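Local coordinates for chromosome partition protein Smc (Pyrococcus furiosus, PDB 3KTA) that probably serves chromosome condensation and partitioning as an SMC protein, this chain supplying the C-terminal part of its ATP-hydrolysing, ABC-type head domain, at residues Glu22-Ala25 / Lys26-Gly30; Glu63-Gly67 / Gly68-Leu72; Thr73-Ala76 / Phe77-Ile81. All blocks are in the same frame, centred on the assembly; numbering follows the deposited sequence.

Contact 1 of 3, residues Glu22-Ala25 / Lys26-Gly30; sequences EIFA and KLSPG
K26 opens the last helical turn by giving its backbone N to E22 O, at 3.1 Å, while its CB, at the root of the chain, rests against I23 O. L27 comes next, its N bonded to I23 O at 2.9 Å. The leucine CG lies beside its own backbone N (chi1 -66°), which brings it within 3.4 Å of the same I23 O. The aliphatic side chains of I23 and L27 run alongside each other and point the same way, with L27 CD1 lying 3.9 Å from I23 CG2. Both also reach beyond the turn: I23 packs on A76 and F79 of helix 67-84, while L27 meets V107 and L110 of helix 101-114. S28 is where the backbone leaves helical angles, yet its N still reaches back to F24 O at 2.9 Å. That carbonyl oxygen has a second donor, a water 3.0 Å from F24 O. The same water sits 2.6 Å from S28 OG and lies over the centre of one face of the F24 ring, so it ties the serine side chain to the backbone and covers the phenyl group as well. S28 CB approaches the ring obliquely. P29 has no N-H to pass back to A25 O; instead its CA makes a bent CA-H...O contact, with CA 3.5 Å from A25 O. R106 bonds to the carbonyl of L27, adding a side-chain donor at this end. Helix 4-27 thus stops where S28 turns to extended angles and a proline follows, an ordinary proline-assisted helix C-terminus just before strand 32-37.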
loop_
_atom_site.group_PDB
_atom_site.type_symbol
_atom_site.label_atom_id
_atom_site.label_comp_id
_atom_site.label_asym_id
_atom_site.label_seq_id
_atom_site.Cartn_x
_atom_site.Cartn_y
_atom_site.Cartn_z
ATOM N N GLU B 22 -17.401 -2.264 13.075
ATOM C CA GLU B 22 -16.659 -1.970 14.297
ATOM C C GLU B 22 -15.545 -0.956 14.030
ATOM O O GLU B 22 -15.364 0.016 14.775
ATOM C CB GLU B 22 -16.093 -3.248 14.902
ATOM C CG GLU B 22 -17.164 -4.198 15.426
ATOM C CD GLU B 22 -16.606 -5.503 15.947
ATOM O OE1 GLU B 22 -15.382 -5.718 15.859
ATOM O OE2 GLU B 22 -17.407 -6.319 16.438
ATOM N N ILE B 23 -14.805 -1.169 12.952
ATOM C CA ILE B 23 -13.700 -0.281 12.632
ATOM C C ILE B 23 -14.177 1.120 12.250
ATOM O O ILE B 23 -13.593 2.108 12.671
ATOM C CB ILE B 23 -12.800 -0.875 11.523
ATOM C CG1 ILE B 23 -12.149 -2.157 12.037
ATOM C CG2 ILE B 23 -11.744 0.146 11.098
ATOM C CD1 ILE B 23 -11.464 -2.995 10.961
ATOM N N PHE B 24 -15.250 1.210 11.467
ATOM C CA PHE B 24 -15.787 2.524 11.115
ATOM C C PHE B 24 -16.160 3.317 12.363
ATOM O O PHE B 24 -15.834 4.500 12.465
ATOM C CB PHE B 24 -17.002 2.414 10.189
ATOM C CG PHE B 24 -17.476 3.740 9.670
ATOM C CD1 PHE B 24 -17.015 4.232 8.459
ATOM C CD2 PHE B 24 -18.379 4.500 10.399
ATOM C CE1 PHE B 24 -17.452 5.459 7.982
ATOM C CE2 PHE B 24 -18.807 5.725 9.939
ATOM C CZ PHE B 24 -18.345 6.208 8.727
ATOM N N ALA B 25 -16.813 2.652 13.311
ATOM C CA ALA B 25 -17.236 3.316 14.550
ATOM C C ALA B 25 -16.035 3.770 15.377
ATOM O O ALA B 25 -16.084 4.812 16.030
ATOM C CB ALA B 25 -18.144 2.395 15.371
ATOM N N LYS B 26 -14.961 2.993 15.341
ATOM C CA LYS B 26 -13.717 3.351 16.031
ATOM C C LYS B 26 -13.067 4.581 15.404
ATOM O O LYS B 26 -12.663 5.513 16.107
ATOM C CB LYS B 26 -12.748 2.168 15.992
ATOM C CG LYS B 26 -11.499 2.312 16.846
ATOM C CD LYS B 26 -10.944 0.935 17.217
ATOM C CE LYS B 26 -10.669 0.092 15.972
ATOM N NZ LYS B 26 -10.073 -1.237 16.298
ATOM N N LEU B 27 -12.967 4.584 14.081
ATOM C CA LEU B 27 -12.311 5.676 13.365
ATOM C C LEU B 27 -13.131 6.967 13.403
ATOM O O LEU B 27 -12.574 8.062 13.399
ATOM C CB LEU B 27 -12.033 5.279 11.912
ATOM C CG LEU B 27 -11.010 4.154 11.718
ATOM C CD1 LEU B 27 -10.852 3.850 10.221
ATOM C CD2 LEU B 27 -9.666 4.528 12.347
ATOM N N SER B 28 -14.451 6.829 13.416
ATOM C CA SER B 28 -15.364 7.975 13.521
ATOM C C SER B 28 -16.281 7.848 14.735
ATOM O O SER B 28 -17.427 7.422 14.614
ATOM C CB SER B 28 -16.212 8.105 12.257
ATOM O OG SER B 28 -15.404 8.433 11.147
ATOM N N PRO B 29 -15.776 8.218 15.918
ATOM C CA PRO B 29 -16.582 8.081 17.137
ATOM C C PRO B 29 -17.953 8.737 16.978
ATOM O O PRO B 29 -18.048 9.852 16.455
ATOM C CB PRO B 29 -15.737 8.798 18.194
ATOM C CG PRO B 29 -14.322 8.637 17.698
ATOM C CD PRO B 29 -14.426 8.737 16.191
ATOM N N GLY B 30 -19.003 8.030 17.392
ATOM C CA GLY B 30 -20.358 8.534 17.254
ATOM C C GLY B 30 -21.001 8.223 15.912
ATOM O O GLY B 30 -22.193 8.469 15.715
HETATM O O HOH W 1 -15.057 6.106 10.113
#

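Contact 2 of 3, residues Glu63-Gly67 / Gly68-Leu72; sequences EAMSG and GEKAL
S66 and E69 exchange two hydrogen bonds. E69 N donates to S66 OG at 3.0 Å, and S66 N returns the favour to E69 OE1 at 2.9 Å, both nearly straight. The second donor comes in on the anti side of the carboxylate, 30° out of its plane. S66 OG can do this because it sits between its own backbone N and carbonyl carbon (chi1 70°), which places it within bonding distance of E69 N. E69 stretches its chain back toward the N-cap, and K60 forms a salt bridge to the same OE1, probably steadying the carboxylate in this pose. The pair is a textbook capping box, and with G67 and G68 it makes up the SGGE core of the ABC signature motif, which in ATP-bound dimers of this family faces the nucleotide held by the partner head. The regular helix bonds start here too: K70 N to S66 O at 2.9 Å and A71 N to G67 O at 3.0 Å. Around this polar core M65, a selenomethionine, turns inward and crosses E69 obliquely. Its CG lies 3.9 Å from E69 CB, and its SE is the same distance from E69 O. K70 also packs on M65, its CG 3.8 Å from M65 CB. Further along the lysine, CE lies 3.4 Å from M65 O, and a bend at the end of the chain takes NZ to a hydrogen bond with I62 O. Beyond these segments, K70 packs on T149 and A71 on I148, both of the other protein chain.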
loop_
_atom_site.group_PDB
_atom_site.type_symbol
_atom_site.label_atom_id
_atom_site.label_comp_id
_atom_site.label_asym_id
_atom_site.label_seq_id
_atom_site.Cartn_x
_atom_site.Cartn_y
_atom_site.Cartn_z
ATOM N N GLU B 63 -21.321 10.269 -2.615
ATOM C CA GLU B 63 -21.111 11.454 -3.449
ATOM C C GLU B 63 -21.151 12.756 -2.647
ATOM O O GLU B 63 -20.568 13.768 -3.050
ATOM C CB GLU B 63 -22.151 11.504 -4.580
ATOM C CG GLU B 63 -22.161 10.290 -5.488
ATOM C CD GLU B 63 -23.078 9.185 -4.999
ATOM O OE1 GLU B 63 -23.733 9.362 -3.951
ATOM O OE2 GLU B 63 -23.147 8.134 -5.671
ATOM N N ALA B 64 -21.838 12.737 -1.511
ATOM C CA ALA B 64 -21.959 13.929 -0.687
ATOM C C ALA B 64 -20.911 13.964 0.423
ATOM O O ALA B 64 -20.863 14.906 1.211
ATOM C CB ALA B 64 -23.364 14.028 -0.101
HETATM N N MSE B 65 -20.077 12.927 0.492
HETATM C CA MSE B 65 -19.043 12.871 1.516
HETATM C C MSE B 65 -17.896 13.815 1.204
HETATM O O MSE B 65 -17.568 14.042 0.046
HETATM C CB MSE B 65 -18.483 11.458 1.624
HETATM C CG MSE B 65 -19.323 10.524 2.439
HETATM SE SE MSE B 65 -18.369 8.823 2.571
HETATM C CE MSE B 65 -19.663 7.876 3.672
ATOM N N SER B 66 -17.278 14.334 2.259
ATOM C CA SER B 66 -16.042 15.088 2.154
ATOM C C SER B 66 -14.885 14.156 1.823
ATOM O O SER B 66 -15.017 12.934 1.916
ATOM C CB SER B 66 -15.740 15.758 3.487
ATOM O OG SER B 66 -15.380 14.791 4.466
ATOM N N GLY B 67 -13.746 14.735 1.454
ATOM C CA GLY B 67 -12.568 13.946 1.158
ATOM C C GLY B 67 -12.190 13.096 2.355
ATOM O O GLY B 67 -11.854 11.917 2.213
ATOM N N GLY B 68 -12.245 13.701 3.536
ATOM C CA GLY B 68 -11.920 13.003 4.769
ATOM C C GLY B 68 -12.873 11.854 5.049
ATOM O O GLY B 68 -12.455 10.764 5.433
ATOM N N GLU B 69 -14.162 12.101 4.865
ATOM C CA GLU B 69 -15.164 11.060 5.064
ATOM C C GLU B 69 -14.943 9.883 4.111
ATOM O O GLU B 69 -15.028 8.716 4.519
ATOM C CB GLU B 69 -16.575 11.643 4.912
ATOM C CG GLU B 69 -16.956 12.523 6.092
ATOM C CD GLU B 69 -18.246 13.287 5.887
ATOM O OE1 GLU B 69 -18.642 13.503 4.722
ATOM O OE2 GLU B 69 -18.859 13.670 6.905
ATOM N N LYS B 70 -14.653 10.181 2.847
ATOM C CA LYS B 70 -14.362 9.126 1.873
ATOM C C LYS B 70 -13.150 8.286 2.279
ATOM O O LYS B 70 -13.180 7.036 2.172
ATOM C CB LYS B 70 -14.136 9.720 0.480
ATOM C CG LYS B 70 -15.389 10.287 -0.162
ATOM C CD LYS B 70 -15.016 11.047 -1.428
ATOM C CE LYS B 70 -16.205 11.773 -2.034
ATOM N NZ LYS B 70 -17.152 10.779 -2.576
ATOM N N ALA B 71 -12.098 8.959 2.750
ATOM C CA ALA B 71 -10.856 8.285 3.139
ATOM C C ALA B 71 -11.108 7.373 4.316
ATOM O O ALA B 71 -10.673 6.229 4.318
ATOM C CB ALA B 71 -9.769 9.295 3.483
ATOM N N LEU B 72 -11.830 7.871 5.311
ATOM C CA LEU B 72 -12.116 7.057 6.491
ATOM C C LEU B 72 -12.965 5.844 6.162
ATOM O O LEU B 72 -12.756 4.765 6.699
ATOM C CB LEU B 72 -12.792 7.877 7.578
ATOM C CG LEU B 72 -11.859 8.851 8.283
ATOM C CD1 LEU B 72 -12.615 9.648 9.341
ATOM C CD2 LEU B 72 -10.661 8.121 8.897
#

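Contact 3 of 3, residues Thr73-Ala76 / Phe77-Ile81; sequences TALA and FVFAI
L75 and F79, one helical turn apart, form the close-fitting side of this contact. F79 N bonds to L75 O at 2.9 Å and almost straight, with 170° at the hydrogen. The same oxygen lies in the plane of the F79 ring at its edge, 3.2 Å from CD2, because chi1 of -78° folds the ring back beside the backbone N. The two side chains then run side by side, L75 CD2 standing 4.1 Å from F79 CE2. Beyond the pair, the helix 101-114 residues L110, I111 and S114 pack on the phenyl group. Cut back to an alanine, F79 would probably leave L75 CD2 without its aromatic neighbour and open a gap toward I23 and helix 101-114.

No side of this turn faces solvent, but the part around T73 and F77 is looser. There the F77 N to T73 O bond stretches to 3.2 Å, and the two side chains diverge. The F77 ring takes I81 CD1 over one face, offset toward the rim, and also packs on R159 of the other chain. V78 lies between these regions, its CG2 3.4 Å from A74 O. T73 OG1 bonds to E69 O, and A80 O takes N19 ND2 of helix 4-27; otherwise this stretch offers its neighbours mainly hydrocarbon, suited to burial among two helices and a second chain.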
loop_
_atom_site.group_PDB
_atom_site.type_symbol
_atom_site.label_atom_id
_atom_site.label_comp_id
_atom_site.label_asym_id
_atom_site.label_seq_id
_atom_site.Cartn_x
_atom_site.Cartn_y
_atom_site.Cartn_z
ATOM N N THR B 73 -13.922 6.025 5.262
ATOM C CA THR B 73 -14.777 4.927 4.853
ATOM C C THR B 73 -13.957 3.848 4.133
ATOM O O THR B 73 -14.100 2.653 4.412
ATOM C CB THR B 73 -15.919 5.447 3.947
ATOM O OG1 THR B 73 -16.684 6.411 4.682
ATOM C CG2 THR B 73 -16.830 4.314 3.539
ATOM N N ALA B 74 -13.099 4.287 3.210
ATOM C CA ALA B 74 -12.202 3.405 2.462
ATOM C C ALA B 74 -11.237 2.691 3.402
ATOM O O ALA B 74 -10.983 1.498 3.243
ATOM C CB ALA B 74 -11.426 4.195 1.424
ATOM N N LEU B 75 -10.700 3.425 4.370
ATOM C CA LEU B 75 -9.761 2.824 5.317
ATOM C C LEU B 75 -10.430 1.759 6.183
ATOM O O LEU B 75 -9.857 0.694 6.447
ATOM C CB LEU B 75 -9.085 3.894 6.170
ATOM C CG LEU B 75 -8.008 4.665 5.411
ATOM C CD1 LEU B 75 -7.622 5.936 6.139
ATOM C CD2 LEU B 75 -6.783 3.777 5.177
ATOM N N ALA B 76 -11.651 2.033 6.615
ATOM C CA ALA B 76 -12.381 1.053 7.413
ATOM C C ALA B 76 -12.579 -0.226 6.616
ATOM O O ALA B 76 -12.511 -1.317 7.155
ATOM C CB ALA B 76 -13.725 1.622 7.864
ATOM N N PHE B 77 -12.800 -0.091 5.310
ATOM C CA PHE B 77 -12.967 -1.256 4.460
ATOM C C PHE B 77 -11.672 -2.064 4.311
ATOM O O PHE B 77 -11.667 -3.291 4.449
ATOM C CB PHE B 77 -13.498 -0.804 3.090
ATOM C CG PHE B 77 -13.824 -1.927 2.164
ATOM C CD1 PHE B 77 -14.845 -2.816 2.451
ATOM C CD2 PHE B 77 -13.114 -2.083 0.982
ATOM C CE1 PHE B 77 -15.145 -3.852 1.595
ATOM C CE2 PHE B 77 -13.417 -3.123 0.114
ATOM C CZ PHE B 77 -14.439 -4.002 0.420
ATOM N N VAL B 78 -10.572 -1.378 4.042
ATOM C CA VAL B 78 -9.276 -2.038 3.886
ATOM C C VAL B 78 -8.926 -2.801 5.162
ATOM O O VAL B 78 -8.519 -3.976 5.128
ATOM C CB VAL B 78 -8.165 -1.016 3.596
ATOM C CG1 VAL B 78 -6.764 -1.684 3.702
ATOM C CG2 VAL B 78 -8.365 -0.389 2.226
ATOM N N PHE B 79 -9.090 -2.122 6.289
ATOM C CA PHE B 79 -8.774 -2.740 7.576
ATOM C C PHE B 79 -9.732 -3.853 8.001
ATOM O O PHE B 79 -9.329 -4.754 8.743
ATOM C CB PHE B 79 -8.562 -1.667 8.648
ATOM C CG PHE B 79 -7.208 -1.018 8.556
ATOM C CD1 PHE B 79 -6.116 -1.598 9.191
ATOM C CD2 PHE B 79 -7.003 0.095 7.780
ATOM C CE1 PHE B 79 -4.854 -1.043 9.100
ATOM C CE2 PHE B 79 -5.733 0.659 7.671
ATOM C CZ PHE B 79 -4.658 0.081 8.340
ATOM N N ALA B 80 -10.979 -3.809 7.515
ATOM C CA ALA B 80 -11.951 -4.876 7.769
ATOM C C ALA B 80 -11.486 -6.164 7.097
ATOM O O ALA B 80 -11.583 -7.254 7.662
ATOM C CB ALA B 80 -13.356 -4.464 7.245
ATOM N N ILE B 81 -10.976 -6.028 5.876
ATOM C CA ILE B 81 -10.387 -7.154 5.183
ATOM C C ILE B 81 -9.121 -7.623 5.908
ATOM O O ILE B 81 -8.926 -8.812 6.126
ATOM C CB ILE B 81 -10.056 -6.778 3.722
ATOM C CG1 ILE B 81 -11.340 -6.383 2.996
ATOM C CG2 ILE B 81 -9.401 -7.951 3.009
ATOM C CD1 ILE B 81 -11.106 -5.824 1.586
#

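In the fold
From the N terminus the chain runs down helix 4-27 to contact 1, passes through the hairpin 32-37/48-53 and a loop, then enters helix 67-84 at contact 2 and runs straight on into contact 3. All three are local and follow one another in series; none nests in or crosses another, and none closes a long loop. Through space, contact 1 rests on the helix of contacts 2 and 3 from S28 to I23, with S28 meeting L72 and F24 meeting T73, so the end of the first helix lies against successive turns of the signature helix. M65 touches T73, linking contacts 2 and 3. Helix 101-114 packs beside both helices.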